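PDB 3HUR: alanine racemase from Oenococcus oeni PSU-1, which belongs to the alanine racemase family, whose members join an N-terminal TIM-type barrel to a C-terminal domain built mainly of beta strands. Local coordinates for residues Pro9-Val14 with Ser252-Ile257; Gly281-Leu286 with Gln320-Leu325; Asp292-Arg297 with Val335-Lys340; Glu344-Glu349 with Thr364-Arg369. One frame throughout, in Å; residues are numbered along the deposited sequence.

Interaction 1 of 4, residues Pro9-Val14 with Ser252-Ile257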
loop_
_atom_site.group_PDB
_atom_site.type_symbol
_atom_site.label_atom_id
_atom_site.label_comp_id
_atom_site.label_asym_id
_atom_site.label_seq_id
_atom_site.Cartn_x
_atom_site.Cartn_y
_atom_site.Cartn_z
ATOM N N PRO A 9 -1.106 -15.676 -17.326
ATOM C CA PRO A 9 -1.745 -16.416 -16.243
ATOM C C PRO A 9 -3.004 -15.773 -15.766
ATOM O O PRO A 9 -3.889 -16.454 -15.193
ATOM C CB PRO A 9 -0.720 -16.384 -15.124
ATOM C CG PRO A 9 0.250 -15.255 -15.462
ATOM C CD PRO A 9 0.225 -15.178 -16.966
ATOM N N THR A 10 -3.106 -14.464 -15.981
ATOM C CA THR A 10 -4.316 -13.793 -15.646
ATOM C C THR A 10 -4.635 -12.790 -16.742
ATOM O O THR A 10 -3.748 -12.362 -17.457
ATOM C CB THR A 10 -4.162 -13.072 -14.313
ATOM O OG1 THR A 10 -3.068 -12.133 -14.385
ATOM C CG2 THR A 10 -3.943 -14.036 -13.201
ATOM N N TRP A 11 -5.895 -12.413 -16.871
ATOM C CA TRP A 11 -6.302 -11.423 -17.841
ATOM C C TRP A 11 -7.731 -10.900 -17.557
ATOM O O TRP A 11 -8.472 -11.497 -16.769
ATOM C CB TRP A 11 -6.220 -12.023 -19.244
ATOM C CG TRP A 11 -7.135 -13.157 -19.488
ATOM C CD1 TRP A 11 -8.395 -13.098 -19.989
ATOM C CD2 TRP A 11 -6.858 -14.553 -19.260
ATOM N NE1 TRP A 11 -8.942 -14.376 -20.063
ATOM C CE2 TRP A 11 -8.014 -15.277 -19.615
ATOM C CE3 TRP A 11 -5.741 -15.257 -18.783
ATOM C CZ2 TRP A 11 -8.076 -16.644 -19.537
ATOM C CZ3 TRP A 11 -5.824 -16.609 -18.676
ATOM C CH2 TRP A 11 -6.974 -17.299 -19.061
ATOM N N VAL A 12 -8.094 -9.785 -18.185
ATOM C CA VAL A 12 -9.456 -9.212 -18.119
ATOM C C VAL A 12 -10.114 -9.556 -19.399
ATOM O O VAL A 12 -9.640 -9.175 -20.452
ATOM C CB VAL A 12 -9.515 -7.675 -18.071
ATOM C CG1 VAL A 12 -10.995 -7.202 -18.043
ATOM C CG2 VAL A 12 -8.765 -7.150 -16.877
ATOM N N SER A 13 -11.223 -10.273 -19.286
ATOM C CA SER A 13 -11.953 -10.781 -20.416
ATOM C C SER A 13 -13.141 -9.828 -20.636
ATOM O O SER A 13 -13.927 -9.608 -19.731
ATOM C CB SER A 13 -12.435 -12.189 -20.075
ATOM O OG SER A 13 -13.269 -12.644 -21.101
ATOM N N VAL A 14 -13.262 -9.306 -21.843
ATOM C CA VAL A 14 -14.217 -8.289 -22.197
ATOM C C VAL A 14 -15.135 -8.802 -23.334
ATOM O O VAL A 14 -14.692 -9.029 -24.459
ATOM C CB VAL A 14 -13.495 -7.033 -22.725
ATOM C CG1 VAL A 14 -14.527 -5.992 -23.148
ATOM C CG2 VAL A 14 -12.492 -6.474 -21.700
ATOM N N SER A 252 -14.662 -9.583 -16.913
ATOM C CA SER A 252 -14.311 -10.534 -15.885
ATOM C C SER A 252 -12.802 -10.515 -15.743
ATOM O O SER A 252 -12.073 -10.189 -16.705
ATOM C CB SER A 252 -14.651 -11.917 -16.342
ATOM O OG SER A 252 -16.041 -12.141 -16.389
ATOM N N VAL A 253 -12.325 -10.861 -14.548
ATOM C CA VAL A 253 -10.928 -11.146 -14.367
ATOM C C VAL A 253 -10.872 -12.681 -14.349
ATOM O O VAL A 253 -11.656 -13.343 -13.656
ATOM C CB VAL A 253 -10.330 -10.516 -13.114
ATOM C CG1 VAL A 253 -8.837 -10.921 -12.981
ATOM C CG2 VAL A 253 -10.456 -9.012 -13.144
ATOM N N CYS A 254 -9.969 -13.228 -15.154
ATOM C CA CYS A 254 -9.843 -14.638 -15.307
ATOM C C CYS A 254 -8.426 -15.083 -15.077
ATOM O O CYS A 254 -7.476 -14.304 -15.191
ATOM C CB CYS A 254 -10.171 -15.024 -16.747
ATOM S SG CYS A 254 -11.796 -14.671 -17.260
ATOM N N SER A 255 -8.303 -16.381 -14.848
ATOM C CA SER A 255 -7.037 -17.044 -14.808
ATOM C C SER A 255 -7.244 -18.473 -15.346
ATOM O O SER A 255 -8.244 -18.741 -16.018
ATOM C CB SER A 255 -6.503 -17.040 -13.384
ATOM O OG SER A 255 -5.229 -17.665 -13.307
ATOM N N GLU A 256 -6.302 -19.370 -15.055
ATOM C CA GLU A 256 -6.379 -20.746 -15.523
ATOM C C GLU A 256 -5.677 -21.678 -14.557
ATOM O O GLU A 256 -4.859 -21.238 -13.791
ATOM C CB GLU A 256 -5.761 -20.868 -16.923
ATOM C CG GLU A 256 -4.254 -20.656 -16.956
ATOM C CD GLU A 256 -3.695 -20.594 -18.363
ATOM O OE1 GLU A 256 -3.811 -21.581 -19.092
ATOM O OE2 GLU A 256 -3.119 -19.560 -18.745
ATOM N N ILE A 257 -5.993 -22.963 -14.612
ATOM C CA ILE A 257 -5.384 -23.953 -13.742
ATOM C C ILE A 257 -3.959 -24.194 -14.247
ATOM O O ILE A 257 -3.796 -24.583 -15.393
ATOM C CB ILE A 257 -6.156 -25.296 -13.813
ATOM C CG1 ILE A 257 -7.558 -25.164 -13.249
ATOM C CG2 ILE A 257 -5.411 -26.412 -13.063
ATOM C CD1 ILE A 257 -8.347 -26.475 -13.200
#
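Trp11 and Cys254 carry this contact, facing each other as an antiparallel hydrogen-bonded pair with both side chains on one face of the sheet. Trp11 holds CG between its backbone N and carbonyl carbon (chi1 64°), and the indole lies under the cysteine methylene. Cys254 CB sits over one ring face, 3.6 Å from Trp11 CE2 and offset toward the rim, a CH-pi contact; SG approaches more obliquely, 4.0 Å from Trp11 NE1. Where the ring ends, Glu256 OE2 comes to the edge, 4.0 Å from Trp11 CZ3, with the carboxylate plane nearly perpendicular to the indole. On the other face of the sheet, Ser255 OG is anti to its backbone N (chi1 -179°) and donates to Pro9 O at 2.6 Å, nearly along the C=O axis. Two reciprocal bond pairs, Trp11 with Cys254 and Ser13 with Ser252, keep the backbones together. Pro9 and Thr10 pack on Glu361 of the second subunit. This antiparallel pairing joins strand 10-15, 238 residues earlier in the chain, to the mixed sheet. It is flanked in turn by strand 372-375, parallel to it, which bonds to Val12 and Val14, while strand 251-263 also pairs with strand 334-339 through Val253 and Leu337.

Interaction 2 of 4, residues Gly281-Leu286 with Gln320-Leu325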
loop_
_atom_site.group_PDB
_atom_site.type_symbol
_atom_site.label_atom_id
_atom_site.label_comp_id
_atom_site.label_asym_id
_atom_site.label_seq_id
_atom_site.Cartn_x
_atom_site.Cartn_y
_atom_site.Cartn_z
ATOM N N GLY A 281 -9.765 -36.389 -3.392
ATOM C CA GLY A 281 -10.180 -35.553 -4.535
ATOM C C GLY A 281 -9.142 -34.538 -5.023
ATOM O O GLY A 281 -8.149 -34.253 -4.357
ATOM N N TYR A 282 -9.401 -33.960 -6.184
ATOM C CA TYR A 282 -8.429 -33.110 -6.843
ATOM C C TYR A 282 -8.415 -31.650 -6.371
ATOM O O TYR A 282 -9.461 -31.070 -6.023
ATOM C CB TYR A 282 -8.676 -33.155 -8.335
ATOM C CG TYR A 282 -8.350 -34.486 -8.937
ATOM C CD1 TYR A 282 -7.112 -34.706 -9.536
ATOM C CD2 TYR A 282 -9.287 -35.539 -8.922
ATOM C CE1 TYR A 282 -6.795 -35.923 -10.102
ATOM C CE2 TYR A 282 -8.972 -36.785 -9.491
ATOM C CZ TYR A 282 -7.724 -36.961 -10.078
ATOM O OH TYR A 282 -7.369 -38.162 -10.643
ATOM N N VAL A 283 -7.204 -31.076 -6.376
ATOM C CA VAL A 283 -6.973 -29.667 -6.056
ATOM C C VAL A 283 -6.140 -28.936 -7.107
ATOM O O VAL A 283 -5.044 -29.377 -7.473
ATOM C CB VAL A 283 -6.229 -29.511 -4.787
ATOM C CG1 VAL A 283 -5.836 -28.027 -4.610
ATOM C CG2 VAL A 283 -7.089 -30.007 -3.650
ATOM N N ALA A 284 -6.685 -27.810 -7.571
ATOM C CA ALA A 284 -6.038 -26.970 -8.584
ATOM C C ALA A 284 -5.318 -25.786 -7.917
ATOM O O ALA A 284 -5.813 -25.191 -6.937
ATOM C CB ALA A 284 -7.057 -26.501 -9.597
ATOM N N THR A 285 -4.132 -25.509 -8.429
ATOM C CA THR A 285 -3.344 -24.304 -8.112
ATOM C C THR A 285 -3.493 -23.255 -9.242
ATOM O O THR A 285 -3.232 -23.554 -10.421
ATOM C CB THR A 285 -1.864 -24.642 -8.077
ATOM O OG1 THR A 285 -1.675 -25.683 -7.146
ATOM C CG2 THR A 285 -0.984 -23.428 -7.702
ATOM N N LEU A 286 -3.888 -22.044 -8.874
ATOM C CA LEU A 286 -4.149 -20.992 -9.846
ATOM C C LEU A 286 -3.029 -19.977 -9.693
ATOM O O LEU A 286 -2.596 -19.699 -8.582
ATOM C CB LEU A 286 -5.527 -20.343 -9.587
ATOM C CG LEU A 286 -6.719 -21.291 -9.412
ATOM C CD1 LEU A 286 -7.988 -20.505 -9.198
ATOM C CD2 LEU A 286 -6.913 -22.262 -10.573
ATOM N N GLN A 320 -0.101 -18.005 -5.692
ATOM C CA GLN A 320 -0.752 -19.291 -5.714
ATOM C C GLN A 320 -2.028 -19.208 -4.905
ATOM O O GLN A 320 -2.033 -18.773 -3.769
ATOM C CB GLN A 320 0.136 -20.387 -5.104
ATOM C CG GLN A 320 1.339 -20.714 -5.931
ATOM C CD GLN A 320 2.428 -21.395 -5.130
ATOM O OE1 GLN A 320 2.426 -21.363 -3.905
ATOM N NE2 GLN A 320 3.367 -21.993 -5.814
ATOM N N THR A 321 -3.081 -19.695 -5.505
ATOM C CA THR A 321 -4.339 -19.848 -4.863
ATOM C C THR A 321 -4.782 -21.273 -5.179
ATOM O O THR A 321 -4.608 -21.744 -6.326
ATOM C CB THR A 321 -5.335 -18.824 -5.439
ATOM O OG1 THR A 321 -4.893 -17.507 -5.096
ATOM C CG2 THR A 321 -6.693 -19.027 -4.891
ATOM N N MET A 322 -5.321 -21.976 -4.188
ATOM C CA MET A 322 -5.712 -23.384 -4.406
ATOM C C MET A 322 -7.236 -23.560 -4.407
ATOM O O MET A 322 -7.924 -22.877 -3.684
ATOM C CB MET A 322 -5.042 -24.275 -3.376
ATOM C CG MET A 322 -3.575 -24.615 -3.678
ATOM S SD MET A 322 -2.889 -25.629 -2.333
ATOM C CE MET A 322 -3.374 -24.746 -0.923
ATOM N N VAL A 323 -7.742 -24.448 -5.260
ATOM C CA VAL A 323 -9.179 -24.741 -5.326
ATOM C C VAL A 323 -9.504 -26.236 -5.368
ATOM O O VAL A 323 -8.954 -26.994 -6.160
ATOM C CB VAL A 323 -9.815 -24.044 -6.567
ATOM C CG1 VAL A 323 -11.263 -24.471 -6.765
ATOM C CG2 VAL A 323 -9.721 -22.532 -6.420
ATOM N N LYS A 324 -10.438 -26.649 -4.521
ATOM C CA LYS A 324 -10.967 -28.016 -4.558
ATOM C C LYS A 324 -11.913 -28.139 -5.716
ATOM O O LYS A 324 -12.919 -27.469 -5.728
ATOM C CB LYS A 324 -11.724 -28.360 -3.260
ATOM C CG LYS A 324 -12.197 -29.843 -3.175
ATOM C CD LYS A 324 -13.085 -30.118 -1.953
ATOM C CE LYS A 324 -13.647 -31.582 -2.017
ATOM N NZ LYS A 324 -14.460 -32.026 -0.801
ATOM N N LEU A 325 -11.597 -29.023 -6.660
ATOM C CA LEU A 325 -12.402 -29.246 -7.870
ATOM C C LEU A 325 -13.427 -30.378 -7.667
ATOM O O LEU A 325 -13.243 -31.247 -6.817
ATOM C CB LEU A 325 -11.489 -29.616 -9.032
ATOM C CG LEU A 325 -10.245 -28.744 -9.271
ATOM C CD1 LEU A 325 -9.234 -29.414 -10.235
ATOM C CD2 LEU A 325 -10.660 -27.357 -9.767
#
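Residues Ala284 and Leu286 pair with Val323 and Thr321 as antiparallel hydrogen-bonded pairs; the axes of these short segments approach to 4.5 Å, with N-to-C directions 153° apart. Each pair exchanges two backbone bonds, such as Val323 N to Ala284 O at 2.7 Å, and a fifth, Leu325 N to Tyr282 O at 3.0 Å, extends the pairing past the end of strand 321-324. On the face bearing Ala284, the small methyl is met by both branches of Leu325: CD1 and CD2 each lie 3.7 Å from Ala284 CB. Farther along, Leu286 CD1 touches Val323 CG2 at 3.9 Å, the two side chains crossing at a slant. The opposite face carries Val283, whose CG1, anti to the backbone N (chi1 172°), reaches Met322 CB at 4.0 Å. Beside Thr285, on that face, the loop residue Gln320 runs in the same direction, Thr285 CG2 lying 4.0 Å from Gln320 CG. Their polar ends turn to other chains: Thr285 OG1 bonds to Tyr271 OH of the third subunit, and Gln320 NE2 to Tyr354 OH of the second. Thr321 OG1 stays within the chain, bonded to Phe288 O. The arrangement is a regular antiparallel strand pair within the mixed sheet of the C-terminal domain, mostly apolar on the face of Ala284, Leu286 and Val323, with Thr321 as its polar member, and meeting neighbouring subunits near Thr285.

Interaction 3 of 4, residues Asp292-Arg297 with Val335-Lys340. With SO4 (sulfate ion), chain C.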
loop_
_atom_site.group_PDB
_atom_site.type_symbol
_atom_site.label_atom_id
_atom_site.label_comp_id
_atom_site.label_asym_id
_atom_site.label_seq_id
_atom_site.Cartn_x
_atom_site.Cartn_y
_atom_site.Cartn_z
ATOM N N ASP A 292 -1.085 -9.681 -6.578
ATOM C CA ASP A 292 -2.017 -9.097 -7.514
ATOM C C ASP A 292 -2.954 -8.171 -6.781
ATOM O O ASP A 292 -3.894 -8.609 -6.104
ATOM C CB ASP A 292 -2.799 -10.189 -8.245
ATOM C CG ASP A 292 -1.885 -11.094 -9.092
ATOM O OD1 ASP A 292 -1.268 -10.579 -10.028
ATOM O OD2 ASP A 292 -1.798 -12.316 -8.832
ATOM N N GLY A 293 -2.686 -6.886 -6.925
ATOM C CA GLY A 293 -3.434 -5.876 -6.248
ATOM C C GLY A 293 -4.886 -5.916 -6.591
ATOM O O GLY A 293 -5.689 -5.618 -5.756
ATOM N N TRP A 294 -5.243 -6.294 -7.802
ATOM C CA TRP A 294 -6.635 -6.487 -8.104
ATOM C C TRP A 294 -7.314 -7.539 -7.232
ATOM O O TRP A 294 -8.545 -7.614 -7.187
ATOM C CB TRP A 294 -6.824 -6.879 -9.588
ATOM C CG TRP A 294 -6.099 -8.138 -10.063
ATOM C CD1 TRP A 294 -4.890 -8.188 -10.734
ATOM C CD2 TRP A 294 -6.525 -9.501 -9.918
ATOM N NE1 TRP A 294 -4.573 -9.471 -11.015
ATOM C CE2 TRP A 294 -5.556 -10.304 -10.535
ATOM C CE3 TRP A 294 -7.634 -10.107 -9.357
ATOM C CZ2 TRP A 294 -5.641 -11.694 -10.572
ATOM C CZ3 TRP A 294 -7.741 -11.512 -9.392
ATOM C CH2 TRP A 294 -6.738 -12.287 -9.989
ATOM N N LEU A 295 -6.549 -8.398 -6.573
ATOM C CA LEU A 295 -7.182 -9.534 -5.877
ATOM C C LEU A 295 -8.022 -9.017 -4.726
ATOM O O LEU A 295 -9.021 -9.648 -4.343
ATOM C CB LEU A 295 -6.167 -10.577 -5.364
ATOM C CG LEU A 295 -6.776 -11.857 -4.791
ATOM C CD1 LEU A 295 -7.435 -12.682 -5.871
ATOM C CD2 LEU A 295 -5.738 -12.675 -4.097
ATOM N N ARG A 296 -7.644 -7.847 -4.209
ATOM C CA ARG A 296 -8.328 -7.346 -3.037
ATOM C C ARG A 296 -9.726 -6.815 -3.336
ATOM O O ARG A 296 -10.412 -6.452 -2.399
ATOM C CB ARG A 296 -7.453 -6.380 -2.208
ATOM C CG ARG A 296 -7.422 -4.925 -2.623
ATOM C CD ARG A 296 -6.095 -4.247 -2.146
ATOM N NE ARG A 296 -5.574 -3.264 -3.133
ATOM C CZ ARG A 296 -4.271 -3.032 -3.389
ATOM N NH1 ARG A 296 -3.300 -3.705 -2.756
ATOM N NH2 ARG A 296 -3.923 -2.150 -4.325
ATOM N N ARG A 297 -10.190 -6.829 -4.592
ATOM C CA ARG A 297 -11.594 -6.568 -4.850
ATOM C C ARG A 297 -12.410 -7.831 -5.079
ATOM O O ARG A 297 -13.627 -7.741 -5.350
ATOM C CB ARG A 297 -11.790 -5.604 -6.024
ATOM C CG ARG A 297 -11.657 -6.175 -7.407
ATOM C CD ARG A 297 -12.441 -5.358 -8.433
ATOM N NE ARG A 297 -11.931 -3.993 -8.657
ATOM C CZ ARG A 297 -12.657 -3.007 -9.206
ATOM N NH1 ARG A 297 -13.895 -3.238 -9.605
ATOM N NH2 ARG A 297 -12.137 -1.785 -9.384
ATOM N N VAL A 335 -10.519 -20.089 -15.433
ATOM C CA VAL A 335 -11.108 -19.777 -14.138
ATOM C C VAL A 335 -11.565 -18.324 -14.131
ATOM O O VAL A 335 -10.913 -17.459 -14.711
ATOM C CB VAL A 335 -10.098 -19.972 -13.043
ATOM C CG1 VAL A 335 -10.668 -19.560 -11.744
ATOM C CG2 VAL A 335 -9.626 -21.444 -13.012
ATOM N N THR A 336 -12.717 -18.063 -13.524
ATOM C CA THR A 336 -13.257 -16.707 -13.456
ATOM C C THR A 336 -13.388 -16.291 -11.993
ATOM O O THR A 336 -13.889 -17.029 -11.162
ATOM C CB THR A 336 -14.614 -16.571 -14.159
ATOM O OG1 THR A 336 -14.475 -16.960 -15.523
ATOM C CG2 THR A 336 -15.092 -15.133 -14.130
ATOM N N LEU A 337 -12.900 -15.101 -11.693
ATOM C CA LEU A 337 -12.944 -14.587 -10.356
ATOM C C LEU A 337 -14.293 -13.950 -10.112
ATOM O O LEU A 337 -14.946 -13.523 -11.051
ATOM C CB LEU A 337 -11.789 -13.605 -10.153
ATOM C CG LEU A 337 -10.604 -14.456 -9.689
ATOM C CD1 LEU A 337 -9.499 -14.459 -10.671
ATOM C CD2 LEU A 337 -10.176 -14.037 -8.271
ATOM N N ILE A 338 -14.705 -13.935 -8.840
ATOM C CA ILE A 338 -15.960 -13.350 -8.416
ATOM C C ILE A 338 -15.682 -12.153 -7.539
ATOM O O ILE A 338 -14.921 -12.243 -6.579
ATOM C CB ILE A 338 -16.812 -14.319 -7.566
ATOM C CG1 ILE A 338 -17.023 -15.663 -8.297
ATOM C CG2 ILE A 338 -18.158 -13.630 -7.171
ATOM C CD1 ILE A 338 -17.675 -16.740 -7.386
ATOM N N GLY A 339 -16.316 -11.036 -7.868
ATOM C CA GLY A 339 -16.126 -9.784 -7.134
ATOM C C GLY A 339 -16.977 -9.692 -5.872
ATOM O O GLY A 339 -18.146 -10.110 -5.853
ATOM N N LYS A 340 -16.381 -9.137 -4.818
ATOM C CA LYS A 340 -17.096 -8.741 -3.611
ATOM C C LYS A 340 -18.390 -7.989 -3.947
ATOM O O LYS A 340 -19.412 -8.191 -3.289
ATOM C CB LYS A 340 -16.191 -7.855 -2.747
ATOM C CG LYS A 340 -15.021 -8.595 -2.062
ATOM C CD LYS A 340 -14.253 -7.658 -1.133
ATOM C CE LYS A 340 -13.193 -8.417 -0.304
ATOM N NZ LYS A 340 -12.083 -7.510 0.173
HETATM S S SO4 C . -2.382 -4.676 -9.957
HETATM O O1 SO4 C . -1.749 -5.785 -9.219
HETATM O O2 SO4 C . -1.479 -3.567 -9.609
HETATM O O3 SO4 C . -2.544 -5.025 -11.429
HETATM O O4 SO4 C . -3.740 -4.447 -9.438
#
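A short 3-10 turn, Gly293-Arg297, packs against the end of a sheet strand through Trp294, Leu295 and Leu337 and is held at its C-terminal end by Lys340. Leu337 brings both methyls to the six-membered end of the indole: CD1 comes within 3.6 Å of Trp294 CH2, obliquely, whereas CD2 lies in the ring plane at the edge, 3.7 Å from Trp294 CZ3. Leu337 CD2 also meets Leu295 CD1 at 3.9 Å, those side chains crossing at about a right angle. Beyond this apolar part, Lys340 N donates to Arg297 O at 3.1 Å. Lys340 NZ, at the end of an extended chain, donates to Arg296 O at 3.2 Å, tilted 34° from the carbonyl plane. At the start of the turn, Gly293 N donates to sulfate O1 at 2.7 Å. At one end the turn thus offers Arg296 O to a lysine ammonium and Arg297 O to a backbone N-H, at the other an N-H to an anion, probably from the crystallisation liquor, consistent with its backbone dipoles.

Interaction 4 of 4, residues Glu344-Glu349 with Thr364-Arg369. With SO4 (sulfate ion), chain C.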
loop_
_atom_site.group_PDB
_atom_site.type_symbol
_atom_site.label_atom_id
_atom_site.label_comp_id
_atom_site.label_asym_id
_atom_site.label_seq_id
_atom_site.Cartn_x
_atom_site.Cartn_y
_atom_site.Cartn_z
ATOM N N GLU A 344 -19.308 -2.814 -8.811
ATOM C CA GLU A 344 -18.292 -1.865 -8.352
ATOM C C GLU A 344 -17.680 -1.141 -9.540
ATOM O O GLU A 344 -17.538 -1.696 -10.605
ATOM C CB GLU A 344 -17.174 -2.564 -7.515
ATOM C CG GLU A 344 -16.039 -1.594 -7.080
ATOM C CD GLU A 344 -15.006 -2.176 -6.150
ATOM O OE1 GLU A 344 -15.088 -3.373 -5.813
ATOM O OE2 GLU A 344 -14.080 -1.428 -5.749
ATOM N N GLN A 345 -17.311 0.115 -9.338
ATOM C CA GLN A 345 -16.709 0.914 -10.407
ATOM C C GLN A 345 -15.349 0.314 -10.891
ATOM O O GLN A 345 -14.643 -0.308 -10.137
ATOM C CB GLN A 345 -16.447 2.365 -9.971
ATOM C CG GLN A 345 -17.487 3.033 -9.098
ATOM C CD GLN A 345 -18.668 3.610 -9.878
ATOM O OE1 GLN A 345 -18.740 4.826 -10.111
ATOM N NE2 GLN A 345 -19.582 2.736 -10.294
ATOM N N ILE A 346 -15.026 0.558 -12.161
ATOM C CA ILE A 346 -13.759 0.159 -12.720
ATOM C C ILE A 346 -12.926 1.359 -13.095
ATOM O O ILE A 346 -11.821 1.199 -13.579
ATOM C CB ILE A 346 -13.916 -0.817 -13.863
ATOM C CG1 ILE A 346 -14.742 -0.217 -15.003
ATOM C CG2 ILE A 346 -14.524 -2.079 -13.358
ATOM C CD1 ILE A 346 -14.819 -1.071 -16.223
ATOM N N THR A 347 -13.429 2.561 -12.788
ATOM C CA THR A 347 -12.679 3.813 -13.007
ATOM C C THR A 347 -12.844 4.735 -11.846
ATOM O O THR A 347 -13.812 4.644 -11.124
ATOM C CB THR A 347 -13.165 4.578 -14.251
ATOM O OG1 THR A 347 -14.580 4.525 -14.290
ATOM C CG2 THR A 347 -12.658 3.972 -15.537
ATOM N N VAL A 348 -11.887 5.642 -11.692
ATOM C CA VAL A 348 -11.930 6.709 -10.724
ATOM C C VAL A 348 -11.673 7.995 -11.516
ATOM O O VAL A 348 -10.863 8.009 -12.418
ATOM C CB VAL A 348 -10.868 6.539 -9.561
ATOM C CG1 VAL A 348 -9.421 6.418 -10.116
ATOM C CG2 VAL A 348 -10.910 7.706 -8.528
ATOM N N GLU A 349 -12.364 9.063 -11.144
ATOM C CA GLU A 349 -12.200 10.386 -11.720
ATOM C C GLU A 349 -11.722 11.427 -10.704
ATOM O O GLU A 349 -12.190 11.459 -9.597
ATOM C CB GLU A 349 -13.551 10.842 -12.249
ATOM C CG GLU A 349 -13.541 12.203 -12.950
ATOM C CD GLU A 349 -14.653 12.302 -13.972
ATOM O OE1 GLU A 349 -15.618 11.510 -13.846
ATOM O OE2 GLU A 349 -14.545 13.115 -14.908
ATOM N N THR A 364 -8.294 3.849 -14.897
ATOM C CA THR A 364 -8.773 2.514 -14.537
ATOM C C THR A 364 -8.365 2.165 -13.114
ATOM O O THR A 364 -7.379 2.694 -12.583
ATOM C CB THR A 364 -8.247 1.390 -15.463
ATOM O OG1 THR A 364 -8.946 0.173 -15.150
ATOM C CG2 THR A 364 -6.783 1.165 -15.259
ATOM N N THR A 365 -9.201 1.362 -12.488
ATOM C CA THR A 365 -8.952 0.806 -11.170
ATOM C C THR A 365 -9.132 -0.717 -11.257
ATOM O O THR A 365 -9.278 -1.363 -10.220
ATOM C CB THR A 365 -9.979 1.352 -10.093
ATOM O OG1 THR A 365 -11.299 0.941 -10.481
ATOM C CG2 THR A 365 -9.915 2.862 -9.965
ATOM N N LEU A 366 -9.203 -1.272 -12.475
ATOM C CA LEU A 366 -9.342 -2.705 -12.664
ATOM C C LEU A 366 -8.038 -3.288 -13.274
ATOM O O LEU A 366 -7.835 -3.220 -14.481
ATOM C CB LEU A 366 -10.554 -3.017 -13.534
ATOM C CG LEU A 366 -10.845 -4.504 -13.738
ATOM C CD1 LEU A 366 -11.286 -5.156 -12.435
ATOM C CD2 LEU A 366 -11.869 -4.811 -14.844
ATOM N N ALA A 367 -7.168 -3.837 -12.417
ATOM C CA ALA A 367 -6.049 -4.727 -12.819
ATOM C C ALA A 367 -5.315 -4.134 -13.973
ATOM O O ALA A 367 -5.215 -4.729 -15.023
ATOM C CB ALA A 367 -6.545 -6.099 -13.178
ATOM N N PRO A 368 -4.782 -2.953 -13.765
ATOM C CA PRO A 368 -4.167 -2.185 -14.832
ATOM C C PRO A 368 -2.961 -2.844 -15.504
ATOM O O PRO A 368 -2.616 -2.461 -16.648
ATOM C CB PRO A 368 -3.759 -0.878 -14.168
ATOM C CG PRO A 368 -3.693 -1.158 -12.731
ATOM C CD PRO A 368 -4.512 -2.411 -12.424
ATOM N N ARG A 369 -2.355 -3.831 -14.858
ATOM C CA ARG A 369 -1.139 -4.393 -15.374
ATOM C C ARG A 369 -1.340 -5.636 -16.184
ATOM O O ARG A 369 -0.360 -6.138 -16.726
ATOM C CB ARG A 369 -0.155 -4.638 -14.239
ATOM C CG ARG A 369 0.448 -3.306 -13.727
ATOM C CD ARG A 369 1.369 -3.469 -12.544
ATOM N NE ARG A 369 0.790 -4.290 -11.500
ATOM C CZ ARG A 369 1.477 -5.139 -10.731
ATOM N NH1 ARG A 369 2.797 -5.290 -10.877
ATOM N NH2 ARG A 369 0.836 -5.850 -9.800
HETATM S S SO4 C . -2.382 -4.676 -9.957
HETATM O O1 SO4 C . -1.749 -5.785 -9.219
HETATM O O2 SO4 C . -1.479 -3.567 -9.609
HETATM O O3 SO4 C . -2.544 -5.025 -11.429
HETATM O O4 SO4 C . -3.740 -4.447 -9.438
#
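Of the flat groups here, the Ile346 carbonyl is the one that joins the segments: Thr365 N donates to Ile346 O at 2.8 Å from above the carbonyl plane, 46° out of it. The Arg369 guanidinium, farther along, takes a sulfate at its edge, with the sulfur in plane. Its NH2 donates to sulfate O1 at 2.7 Å in a nearly straight bond, while NE makes weak, more distant ones to O2 and O3. Thr364 OG1, anti to its backbone N (chi1 -171°), accepts from Leu366 N at 3.1 Å, forming an ST turn, and gives a weak bond to Ile346 O at 3.4 Å. Ile346 CB meets Leu366 CB at 4.0 Å, and Val348 CG1 touches Thr365 CG2 at 3.6 Å, the latter two side chains crossing at about a right angle. Thr347 and Thr364 form a non-hydrogen-bonded antiparallel pair at the open end of the hairpin of strands 347-353 and 357-364. From outside, Arg297 NH2 bonds to Gln345 O and, weakly, to Thr365 O, bridging the segments. One carbonyl oxygen therefore fastens the start of the hairpin to the chain leaving it, the ST turn shapes that exit, and Arg369 beyond it binds the sulfate with Gly293 N, a site probably positive in character.

Interactions 1 and 2 are buried strand pairings; interactions 3 and 4 are partly buried and tie loops or turns to strands. The first three reach the same mixed sheet, which strand 10-15 joins from the start of the chain: strand 251-263 of interaction 1 neighbours both strand 281-286 of interaction 2 and strand 334-339 of interaction 3. Interaction 4 belongs to the separate hairpin, about 28 Å from interaction 2 between centres, but Leu366 reaches Val12 and Val253. Regular backbone pairing thus dominates in the sheet, giving way to isolated carbonyl bonds and charged groups where turns and loops pack beside it. Arg297 joins interactions 3 and 4, and Gly293 and Arg369 share one sulfate.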